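PDB 2IA2: putative Transcriptional Regulator from Rhodococcus sp., which probably binds operator DNA through an IclR-type helix-turn-helix domain and controls transcription in response to a small molecule sensed by its C-terminal domain. Local coordinates for residues P144-S149 with E168-Q173; L158-L163 with A192-G197; L201-E204 with L209-M212. All coordinates share one frame; numbering follows the deposited sequence.

Contact 1 (P144-S149 with E168-Q173); sequences PAYATS and EKLDIQ
Tyr146 reaches out of the turn after strand 142-144 and meets, atom by atom, the chain that leaves helix 160-169. Its CB comes first, 3.7 Å from CD2 of Leu170. With chi1 at 81°, CG sits between the backbone N and the carbonyl carbon, and the ring is thereby sent across to residues 170-173. CD2 of the ring lies 3.8 Å from CD1 of Leu170, so one methyl of this leucine lies at CB and the other against the near part of the ring. Farther along, CE1 meets the branch methyl CG2 of Ile172 at 4.0 Å, and CA of Ile172 lies over one ring face. At the tip the contact turns polar: the backbone N of Gln173 donates to OH of Tyr146 over 3.0 Å, at an angle of 151°. A water in the ring plane stands 2.7 Å from the same OH and gives a weak bond to OE1 of Gln173. Leu186 of helix 183-196 touches Tyr146, Leu170 and Ile172 and joins them to the next helix. Tyrosine suits this place because its ring fills an apolar site while its hydroxyl takes up a backbone N-H of a loop, tying that loop to the turn at 145-146.

Contact 2 (L158-L163 with A192-G197); sequences LPDDEL and AVRADG
Arg194 reaches from helix 183-196 to Asp160 at the start of helix 160-169, and the salt bridge they form carries the contact. NH1 of Arg194 donates to OD1 of Asp160 over 3.0 Å, with a nearly straight N-H...O angle of 163°. The oxygen lies in the guanidinium plane, at its edge, and is approached on its syn side. A weak second bond joins NH2 of Arg194 to the same OD1 at 3.4 Å, so one carboxylate oxygen accepts from both terminal nitrogens, a bifurcated acceptor. The two flat groups are turned 35° against each other, short of the coplanar match of a two-oxygen bridge. NH2 also comes within 3.1 Å of the carbonyl O of Leu158, but the angle is too poor for a hydrogen bond. CD2 of Leu163 lies 4.0 Å from NH2 of Arg194, the two side chains coming from opposite directions.

Arginine suits the position because it is long: even the nearest CA atoms across the two segments, those of Leu158 and Arg194, are 10.2 Å apart. The side chain starts out extended, with CG anti to its backbone N (chi1 -151°), and bends at chi3. NE of Arg194 is held by the carbonyl O of Ala156, at the end of helix 149-156, which helps to fix the rotation of the guanidinium. Across the contact, Asp160 opens helix 160-169 directly after the N-cap residue Pro159; its carboxylate probably also interacts favourably with the helix dipole.

Within the C-terminal IclR domain the arginine thus links three helices: it projects from the last turn of helix 183-196, binds the end of helix 149-156 and meets the start of helix 160-169. Val193, the residue before it, packs on Val153 and Ala156 of helix 149-156, while strand 199-202 follows just beyond Gly197.

Contact 3 (L201-E204 with L209-M212); sequences LDQE and LRSM
The beta hairpin of strands 199-202 and 209-217 lies at one end of the antiparallel sheet of the GAF-like C-terminal domain, and Leu201 and Ser211 form a hydrogen-bonded pair of it. N of Leu201 donates to O of Ser211 at 2.8 Å, and N of Ser211 returns a bond of 3.1 Å to O of Leu201. Next comes the non-hydrogen-bonded pair Asp202-Arg210, whose side chains run alongside each other on one face of the sheet. The cross-strand pairing suits opposite charges, because it brings NE of Arg210 to 2.7 Å from OD1 of Asp202, from above the carboxylate plane, in a salt bridge whose N-H...O bond is nearly straight (173°). Here Arg210 is extended from CG to NE, and the oxygen lies at the edge of its guanidinium, in plane. The aspartate's other oxygen, OD2, forms a salt bridge with Arg178.

Past this pair the hairpin opens into its loop. Gln203 has left-handed backbone angles (58°/38°), which turn the chain out of the strand, and its N keeps a weak bond to O of Leu209. Its amide works at both ends: OE1 takes the N-H of Gly208, and NE2 donates to OD1 of Asp202 at 3.2 Å. That OD1 is therefore gripped twice, by NE2 of Gln203 and NE of Arg210, which come to it from opposite faces of the carboxylate plane.

In the fold
All three contacts belong to the C-terminal IclR domain, the likely effector-sensing part of the protein; none of the three is known to line a binding site. Contacts 1 and 2 share helix 160-169, contact 2 lying at its start and contact 1 at and just past its end, with centres 14 Å apart and nearest atoms about 5 Å apart. Contacts 1 and 3 are equally distant between centres but touch directly: OG of Ser149 packs 3.3 Å from CB of Ser211, and CD1 of Leu201 lies 3.3 Å from O of Ala147. Contacts 2 and 3, with centres 19 Å apart, adjoin only through the chain, where helix 183-196 leads into strand 199-202.

Contact 1 (P144-S149 with E168-Q173)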
ATOM      1  N   PRO A 144      -0.830  17.346  25.046  1.00 34.35           N
ATOM      2  CA  PRO A 144      -0.781  16.179  25.958  1.00 34.67           C
ATOM      3  C   PRO A 144      -1.897  15.167  25.688  1.00 34.10           C
ATOM      4  O   PRO A 144      -3.023  15.550  25.517  1.00 34.69           O
ATOM      5  CB  PRO A 144      -0.891  16.810  27.351  1.00 35.64           C
ATOM      6  CG  PRO A 144      -1.514  18.205  27.122  1.00 35.65           C
ATOM      7  CD  PRO A 144      -1.006  18.636  25.765  1.00 34.90           C
ATOM      8  N   ALA A 145      -1.563  13.878  25.618  1.00 33.75           N
ATOM      9  CA  ALA A 145      -2.530  12.834  25.327  1.00 32.50           C
ATOM     10  C   ALA A 145      -3.705  12.779  26.309  1.00 33.74           C
ATOM     11  O   ALA A 145      -4.874  12.556  25.894  1.00 33.46           O
ATOM     12  CB  ALA A 145      -1.819  11.452  25.216  1.00 33.02           C
ATOM     13  N   TYR A 146      -3.410  12.968  27.605  1.00 34.40           N
ATOM     14  CA  TYR A 146      -4.431  12.882  28.686  1.00 34.93           C
ATOM     15  C   TYR A 146      -5.562  13.897  28.614  1.00 34.83           C
ATOM     16  O   TYR A 146      -6.604  13.698  29.234  1.00 36.80           O
ATOM     17  CB  TYR A 146      -3.800  12.960  30.094  1.00 35.54           C
ATOM     18  CG  TYR A 146      -3.471  14.352  30.597  1.00 35.86           C
ATOM     19  CD1 TYR A 146      -4.397  15.079  31.343  1.00 35.54           C
ATOM     20  CD2 TYR A 146      -2.224  14.932  30.333  1.00 33.19           C
ATOM     21  CE1 TYR A 146      -4.090  16.375  31.822  1.00 36.75           C
ATOM     22  CE2 TYR A 146      -1.891  16.200  30.794  1.00 35.73           C
ATOM     23  CZ  TYR A 146      -2.829  16.915  31.552  1.00 38.54           C
ATOM     24  OH  TYR A 146      -2.518  18.167  32.028  1.00 42.27           O
ATOM     25  N   ALA A 147      -5.348  14.999  27.905  1.00 34.41           N
ATOM     26  CA  ALA A 147      -6.294  16.100  27.915  1.00 34.24           C
ATOM     27  C   ALA A 147      -6.965  16.332  26.558  1.00 33.24           C
ATOM     28  O   ALA A 147      -7.632  17.353  26.361  1.00 33.43           O
ATOM     29  CB  ALA A 147      -5.603  17.414  28.442  1.00 35.83           C
ATOM     30  N   THR A 148      -6.819  15.367  25.641  1.00 31.43           N
ATOM     31  CA  THR A 148      -7.431  15.454  24.312  1.00 29.04           C
ATOM     32  C   THR A 148      -8.248  14.197  24.061  1.00 28.96           C
ATOM     33  O   THR A 148      -7.953  13.146  24.656  1.00 30.36           O
ATOM     34  CB  THR A 148      -6.337  15.566  23.223  1.00 28.21           C
ATOM     35  OG1 THR A 148      -5.511  14.422  23.332  1.00 29.47           O
ATOM     36  CG2 THR A 148      -5.504  16.817  23.421  1.00 25.70           C
ATOM     37  N   SER A 149      -9.244  14.295  23.184  1.00 26.82           N
ATOM     38  CA  SER A 149     -10.082  13.177  22.859  1.00 27.75           C
ATOM     39  C   SER A 149      -9.293  12.147  22.078  1.00 26.29           C
ATOM     40  O   SER A 149      -9.383  10.980  22.363  1.00 25.60           O
ATOM     41  CB  SER A 149     -11.382  13.611  22.112  1.00 27.06           C
ATOM     42  OG  SER A 149     -11.132  14.160  20.811  1.00 27.87           O
ATOM     43  N   GLU A 168       1.598   6.083  35.683  1.00 53.44           N
ATOM     44  CA  GLU A 168       2.554   6.278  36.787  1.00 57.55           C
ATOM     45  C   GLU A 168       3.446   7.521  36.587  1.00 56.68           C
ATOM     46  O   GLU A 168       3.638   8.314  37.496  1.00 57.73           O
ATOM     47  CB  GLU A 168       3.422   5.024  36.931  1.00 58.15           C
ATOM     48  CG  GLU A 168       3.955   4.774  38.334  1.00 62.19           C
ATOM     49  CD  GLU A 168       4.534   3.362  38.488  1.00 64.13           C
ATOM     50  OE1 GLU A 168       4.245   2.472  37.625  1.00 66.84           O
ATOM     51  OE2 GLU A 168       5.280   3.142  39.480  1.00 71.00           O
ATOM     52  N   LYS A 169       3.961   7.678  35.376  1.00 56.22           N
ATOM     53  CA  LYS A 169       4.840   8.774  35.006  1.00 56.21           C
ATOM     54  C   LYS A 169       4.128  10.149  34.846  1.00 55.05           C
ATOM     55  O   LYS A 169       4.773  11.195  34.888  1.00 55.34           O
ATOM     56  CB  LYS A 169       5.609   8.388  33.718  1.00 55.75           C
ATOM     57  CG  LYS A 169       6.453   9.539  33.122  1.00 58.52           C
ATOM     58  CD  LYS A 169       7.805   9.083  32.561  1.00 62.69           C
ATOM     59  CE  LYS A 169       7.727   8.766  31.061  1.00 64.92           C
ATOM     60  NZ  LYS A 169       8.932   7.977  30.601  1.00 66.84           N
ATOM     61  N   LEU A 170       2.810  10.145  34.660  1.00 53.88           N
ATOM     62  CA  LEU A 170       2.076  11.349  34.266  1.00 52.45           C
ATOM     63  C   LEU A 170       1.908  12.363  35.385  1.00 53.69           C
ATOM     64  O   LEU A 170       1.548  12.027  36.522  1.00 54.40           O
ATOM     65  CB  LEU A 170       0.700  10.985  33.692  1.00 51.75           C
ATOM     66  CG  LEU A 170      -0.179  12.131  33.165  1.00 50.08           C
ATOM     67  CD1 LEU A 170       0.474  12.957  32.101  1.00 43.97           C
ATOM     68  CD2 LEU A 170      -1.497  11.570  32.666  1.00 49.71           C
ATOM     69  N   ASP A 171       2.169  13.608  35.026  1.00 54.53           N
ATOM     70  CA  ASP A 171       1.927  14.795  35.864  1.00 56.09           C
ATOM     71  C   ASP A 171       0.649  15.444  35.312  1.00 55.48           C
ATOM     72  O   ASP A 171       0.719  16.229  34.367  1.00 55.72           O
ATOM     73  CB  ASP A 171       3.147  15.726  35.696  1.00 56.32           C
ATOM     74  CG  ASP A 171       3.083  17.004  36.543  1.00 59.40           C
ATOM     75  OD1 ASP A 171       2.173  17.131  37.411  1.00 60.63           O
ATOM     76  OD2 ASP A 171       3.984  17.876  36.324  1.00 58.37           O
ATOM     77  N   ILE A 172      -0.510  15.096  35.872  1.00 55.71           N
ATOM     78  CA  ILE A 172      -1.794  15.660  35.443  1.00 55.64           C
ATOM     79  C   ILE A 172      -1.868  17.098  35.918  1.00 56.72           C
ATOM     80  O   ILE A 172      -1.792  17.327  37.111  1.00 58.59           O
ATOM     81  CB  ILE A 172      -2.989  14.886  36.072  1.00 56.07           C
ATOM     82  CG1 ILE A 172      -3.026  13.438  35.579  1.00 55.51           C
ATOM     83  CG2 ILE A 172      -4.321  15.587  35.769  1.00 56.67           C
ATOM     84  CD1 ILE A 172      -3.873  12.496  36.415  1.00 55.30           C
ATOM     85  N   GLN A 173      -1.999  18.057  35.010  1.00 56.53           N
ATOM     86  CA  GLN A 173      -2.169  19.481  35.391  1.00 57.65           C
ATOM     87  C   GLN A 173      -3.631  19.925  35.321  1.00 57.39           C
ATOM     88  O   GLN A 173      -4.388  19.408  34.514  1.00 56.77           O
ATOM     89  CB  GLN A 173      -1.332  20.390  34.499  1.00 57.26           C
ATOM     90  CG  GLN A 173       0.044  19.863  34.253  1.00 60.35           C
ATOM     91  CD  GLN A 173       1.027  20.945  33.931  1.00 64.47           C
ATOM     92  OE1 GLN A 173       0.943  21.607  32.887  1.00 66.47           O
ATOM     93  NE2 GLN A 173       1.993  21.128  34.822  1.00 66.78           N
TER
HETATM   94  O   HOH W   1      -0.207  19.054  30.955  1.00 54.65           O

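Contact 2 (L158-L163 with A192-G197)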
ATOM      1  N   LEU A 158      -3.102   1.337  24.097  1.00 32.90           N
ATOM      2  CA  LEU A 158      -1.855   0.770  24.618  1.00 34.97           C
ATOM      3  C   LEU A 158      -2.018  -0.627  25.247  1.00 36.18           C
ATOM      4  O   LEU A 158      -3.074  -0.918  25.765  1.00 36.32           O
ATOM      5  CB  LEU A 158      -1.259   1.708  25.681  1.00 34.81           C
ATOM      6  CG  LEU A 158      -0.703   3.012  25.079  1.00 34.27           C
ATOM      7  CD1 LEU A 158      -0.205   3.886  26.180  1.00 32.34           C
ATOM      8  CD2 LEU A 158       0.392   2.710  24.019  1.00 32.80           C
ATOM      9  N   PRO A 159      -0.957  -1.472  25.228  1.00 37.58           N
ATOM     10  CA  PRO A 159      -0.957  -2.659  26.140  1.00 39.22           C
ATOM     11  C   PRO A 159      -1.084  -2.189  27.591  1.00 41.25           C
ATOM     12  O   PRO A 159      -0.543  -1.106  27.925  1.00 40.98           O
ATOM     13  CB  PRO A 159       0.432  -3.280  25.910  1.00 39.87           C
ATOM     14  CG  PRO A 159       0.792  -2.860  24.445  1.00 38.07           C
ATOM     15  CD  PRO A 159       0.250  -1.425  24.375  1.00 37.50           C
ATOM     16  N   ASP A 160      -1.782  -2.958  28.436  1.00 42.13           N
ATOM     17  CA  ASP A 160      -1.991  -2.588  29.854  1.00 44.42           C
ATOM     18  C   ASP A 160      -0.740  -2.194  30.627  1.00 44.81           C
ATOM     19  O   ASP A 160      -0.775  -1.280  31.451  1.00 45.16           O
ATOM     20  CB  ASP A 160      -2.697  -3.728  30.616  1.00 46.43           C
ATOM     21  CG  ASP A 160      -4.179  -3.853  30.246  1.00 50.15           C
ATOM     22  OD1 ASP A 160      -4.812  -2.794  29.944  1.00 52.89           O
ATOM     23  OD2 ASP A 160      -4.698  -5.004  30.255  1.00 52.87           O
ATOM     24  N   ASP A 161       0.379  -2.865  30.382  1.00 45.58           N
ATOM     25  CA  ASP A 161       1.582  -2.526  31.152  1.00 46.00           C
ATOM     26  C   ASP A 161       2.119  -1.181  30.720  1.00 44.94           C
ATOM     27  O   ASP A 161       2.652  -0.438  31.540  1.00 44.65           O
ATOM     28  CB  ASP A 161       2.686  -3.609  31.131  1.00 46.90           C
ATOM     29  CG  ASP A 161       3.043  -4.106  29.723  1.00 49.03           C
ATOM     30  OD1 ASP A 161       2.498  -3.597  28.708  1.00 49.64           O
ATOM     31  OD2 ASP A 161       3.872  -5.053  29.644  1.00 50.16           O
ATOM     32  N   GLU A 162       1.956  -0.869  29.435  1.00 43.86           N
ATOM     33  CA  GLU A 162       2.378   0.441  28.903  1.00 43.45           C
ATOM     34  C   GLU A 162       1.471   1.552  29.384  1.00 42.30           C
ATOM     35  O   GLU A 162       1.961   2.593  29.819  1.00 42.75           O
ATOM     36  CB  GLU A 162       2.455   0.445  27.376  1.00 43.01           C
ATOM     37  CG  GLU A 162       3.461  -0.543  26.843  1.00 46.57           C
ATOM     38  CD  GLU A 162       3.669  -0.452  25.356  1.00 52.67           C
ATOM     39  OE1 GLU A 162       3.072   0.439  24.719  1.00 54.79           O
ATOM     40  OE2 GLU A 162       4.453  -1.279  24.826  1.00 55.31           O
ATOM     41  N   LEU A 163       0.163   1.331  29.335  1.00 40.94           N
ATOM     42  CA  LEU A 163      -0.775   2.289  29.905  1.00 40.91           C
ATOM     43  C   LEU A 163      -0.481   2.617  31.383  1.00 42.22           C
ATOM     44  O   LEU A 163      -0.472   3.780  31.789  1.00 41.34           O
ATOM     45  CB  LEU A 163      -2.214   1.790  29.746  1.00 39.83           C
ATOM     46  CG  LEU A 163      -3.284   2.686  30.366  1.00 38.46           C
ATOM     47  CD1 LEU A 163      -3.241   4.092  29.762  1.00 36.65           C
ATOM     48  CD2 LEU A 163      -4.666   2.056  30.191  1.00 41.73           C
ATOM     49  N   ALA A 192     -13.198   3.611  29.670  1.00 43.92           N
ATOM     50  CA  ALA A 192     -14.541   3.849  29.090  1.00 44.45           C
ATOM     51  C   ALA A 192     -14.437   4.012  27.560  1.00 43.73           C
ATOM     52  O   ALA A 192     -15.219   3.453  26.816  1.00 43.63           O
ATOM     53  CB  ALA A 192     -15.204   5.059  29.714  1.00 44.44           C
ATOM     54  N   VAL A 193     -13.433   4.756  27.097  1.00 43.04           N
ATOM     55  CA  VAL A 193     -13.155   4.907  25.670  1.00 41.72           C
ATOM     56  C   VAL A 193     -12.923   3.562  25.006  1.00 41.39           C
ATOM     57  O   VAL A 193     -13.368   3.321  23.910  1.00 40.44           O
ATOM     58  CB  VAL A 193     -11.900   5.792  25.449  1.00 41.25           C
ATOM     59  CG1 VAL A 193     -11.540   5.846  23.971  1.00 38.65           C
ATOM     60  CG2 VAL A 193     -12.143   7.189  26.007  1.00 41.31           C
ATOM     61  N   ARG A 194     -12.196   2.684  25.678  1.00 42.91           N
ATOM     62  CA  ARG A 194     -11.980   1.329  25.167  1.00 43.59           C
ATOM     63  C   ARG A 194     -13.346   0.652  24.949  1.00 43.55           C
ATOM     64  O   ARG A 194     -13.593   0.123  23.881  1.00 43.15           O
ATOM     65  CB  ARG A 194     -11.103   0.540  26.138  1.00 44.38           C
ATOM     66  CG  ARG A 194     -10.224  -0.553  25.516  1.00 45.05           C
ATOM     67  CD  ARG A 194      -9.302  -1.155  26.617  1.00 46.29           C
ATOM     68  NE  ARG A 194      -7.909  -0.663  26.664  1.00 48.42           N
ATOM     69  CZ  ARG A 194      -6.957  -1.171  27.451  1.00 50.00           C
ATOM     70  NH1 ARG A 194      -7.255  -2.154  28.294  1.00 52.98           N
ATOM     71  NH2 ARG A 194      -5.718  -0.697  27.421  1.00 48.79           N
ATOM     72  N   ALA A 195     -14.252   0.735  25.929  1.00 43.33           N
ATOM     73  CA  ALA A 195     -15.608   0.140  25.802  1.00 43.12           C
ATOM     74  C   ALA A 195     -16.539   0.833  24.771  1.00 42.32           C
ATOM     75  O   ALA A 195     -17.222   0.157  24.016  1.00 42.00           O
ATOM     76  CB  ALA A 195     -16.294   0.089  27.168  1.00 44.15           C
ATOM     77  N   ASP A 196     -16.563   2.165  24.728  1.00 40.13           N
ATOM     78  CA  ASP A 196     -17.489   2.891  23.833  1.00 39.84           C
ATOM     79  C   ASP A 196     -17.038   3.001  22.371  1.00 37.41           C
ATOM     80  O   ASP A 196     -17.851   3.247  21.471  1.00 35.74           O
ATOM     81  CB  ASP A 196     -17.681   4.300  24.380  1.00 40.97           C
ATOM     82  CG  ASP A 196     -18.184   4.290  25.804  1.00 46.17           C
ATOM     83  OD1 ASP A 196     -18.534   3.178  26.302  1.00 49.17           O
ATOM     84  OD2 ASP A 196     -18.250   5.387  26.426  1.00 51.46           O
ATOM     85  N   GLY A 197     -15.735   2.891  22.134  1.00 35.29           N
ATOM     86  CA  GLY A 197     -15.223   3.137  20.784  1.00 35.06           C
ATOM     87  C   GLY A 197     -15.134   4.628  20.413  1.00 34.97           C
ATOM     88  O   GLY A 197     -14.809   4.962  19.297  1.00 34.78           O
TER

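Contact 3 (L201-E204 with L209-M212)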
ATOM      1  N   LEU A 201     -14.559  14.773  24.810  1.00 33.16           N
ATOM      2  CA  LEU A 201     -13.853  15.602  25.742  1.00 35.32           C
ATOM      3  C   LEU A 201     -14.523  16.930  25.846  1.00 35.58           C
ATOM      4  O   LEU A 201     -14.631  17.617  24.888  1.00 35.77           O
ATOM      5  CB  LEU A 201     -12.412  15.766  25.330  1.00 35.12           C
ATOM      6  CG  LEU A 201     -11.517  16.160  26.466  1.00 38.30           C
ATOM      7  CD1 LEU A 201     -10.303  15.363  26.449  1.00 39.35           C
ATOM      8  CD2 LEU A 201     -11.234  17.612  26.417  1.00 39.71           C
ATOM      9  N   ASP A 202     -15.016  17.248  27.024  1.00 37.13           N
ATOM     10  CA  ASP A 202     -15.851  18.421  27.242  1.00 37.38           C
ATOM     11  C   ASP A 202     -15.086  19.452  28.041  1.00 37.58           C
ATOM     12  O   ASP A 202     -15.080  19.431  29.241  1.00 38.72           O
ATOM     13  CB  ASP A 202     -17.129  18.058  27.968  1.00 38.73           C
ATOM     14  CG  ASP A 202     -18.053  19.245  28.159  1.00 41.49           C
ATOM     15  OD1 ASP A 202     -17.864  20.265  27.533  1.00 40.00           O
ATOM     16  OD2 ASP A 202     -18.982  19.140  28.941  1.00 44.89           O
ATOM     17  N   GLN A 203     -14.389  20.307  27.333  1.00 37.06           N
ATOM     18  CA  GLN A 203     -13.694  21.479  27.912  1.00 38.34           C
ATOM     19  C   GLN A 203     -12.648  21.195  29.003  1.00 38.96           C
ATOM     20  O   GLN A 203     -12.523  21.963  29.948  1.00 40.75           O
ATOM     21  CB  GLN A 203     -14.701  22.544  28.396  1.00 38.78           C
ATOM     22  CG  GLN A 203     -15.933  22.651  27.522  1.00 37.89           C
ATOM     23  CD  GLN A 203     -16.881  23.720  27.962  1.00 41.49           C
ATOM     24  OE1 GLN A 203     -16.476  24.858  28.148  1.00 46.29           O
ATOM     25  NE2 GLN A 203     -18.161  23.380  28.079  1.00 38.71           N
ATOM     26  N   GLU A 204     -11.886  20.111  28.851  1.00 39.11           N
ATOM     27  CA  GLU A 204     -10.802  19.806  29.786  1.00 39.04           C
ATOM     28  C   GLU A 204      -9.467  20.379  29.302  1.00 38.88           C
ATOM     29  O   GLU A 204      -8.497  20.467  30.078  1.00 39.34           O
ATOM     30  CB  GLU A 204     -10.669  18.305  29.980  1.00 39.44           C
ATOM     31  CG  GLU A 204     -11.882  17.672  30.668  1.00 39.10           C
ATOM     32  CD  GLU A 204     -11.641  16.225  31.045  1.00 41.03           C
ATOM     33  OE1 GLU A 204     -10.571  15.931  31.606  1.00 42.10           O
ATOM     34  OE2 GLU A 204     -12.516  15.381  30.807  1.00 40.90           O
ATOM     35  N   LEU A 209     -14.363  24.679  24.511  1.00 33.68           N
ATOM     36  CA  LEU A 209     -13.958  23.803  23.376  1.00 32.64           C
ATOM     37  C   LEU A 209     -14.335  22.381  23.636  1.00 32.60           C
ATOM     38  O   LEU A 209     -14.052  21.863  24.703  1.00 34.80           O
ATOM     39  CB  LEU A 209     -12.432  23.886  23.114  1.00 32.22           C
ATOM     40  CG  LEU A 209     -11.731  22.908  22.136  1.00 31.28           C
ATOM     41  CD1 LEU A 209     -12.155  23.170  20.702  1.00 30.81           C
ATOM     42  CD2 LEU A 209     -10.294  23.144  22.216  1.00 30.33           C
ATOM     43  N   ARG A 210     -14.936  21.723  22.653  1.00 32.00           N
ATOM     44  CA  ARG A 210     -15.230  20.299  22.750  1.00 30.57           C
ATOM     45  C   ARG A 210     -14.612  19.493  21.601  1.00 29.81           C
ATOM     46  O   ARG A 210     -14.461  20.005  20.515  1.00 29.03           O
ATOM     47  CB  ARG A 210     -16.724  20.080  22.755  1.00 31.04           C
ATOM     48  CG  ARG A 210     -17.358  20.414  24.081  1.00 32.97           C
ATOM     49  CD  ARG A 210     -18.804  20.096  24.069  1.00 32.43           C
ATOM     50  NE  ARG A 210     -19.412  20.571  25.288  1.00 34.33           N
ATOM     51  CZ  ARG A 210     -20.640  21.071  25.353  1.00 39.04           C
ATOM     52  NH1 ARG A 210     -21.389  21.178  24.246  1.00 36.94           N
ATOM     53  NH2 ARG A 210     -21.114  21.459  26.539  1.00 39.82           N
ATOM     54  N   SER A 211     -14.286  18.231  21.854  1.00 28.78           N
ATOM     55  CA  SER A 211     -13.682  17.356  20.820  1.00 29.61           C
ATOM     56  C   SER A 211     -14.269  16.008  20.981  1.00 29.15           C
ATOM     57  O   SER A 211     -14.563  15.625  22.109  1.00 29.59           O
ATOM     58  CB  SER A 211     -12.188  17.227  21.051  1.00 26.46           C
ATOM     59  OG  SER A 211     -11.585  18.501  20.829  1.00 36.86           O
HETATM   60  N   MSE A 212     -14.384  15.265  19.877  1.00 28.36           N
HETATM   61  CA  MSE A 212     -14.742  13.842  19.952  1.00 30.13           C
HETATM   62  C   MSE A 212     -13.883  13.042  18.987  1.00 26.45           C
HETATM   63  O   MSE A 212     -13.581  13.537  17.912  1.00 26.16           O
HETATM   64  CB  MSE A 212     -16.218  13.636  19.646  1.00 30.31           C
HETATM   65  CG  MSE A 212     -16.665  14.068  18.257  1.00 30.07           C
HETATM   66 SE   MSE A 212     -18.160  15.447  18.350  1.00 43.35          SE
HETATM   67  CE  MSE A 212     -17.169  16.994  19.326  1.00 28.08           C
TER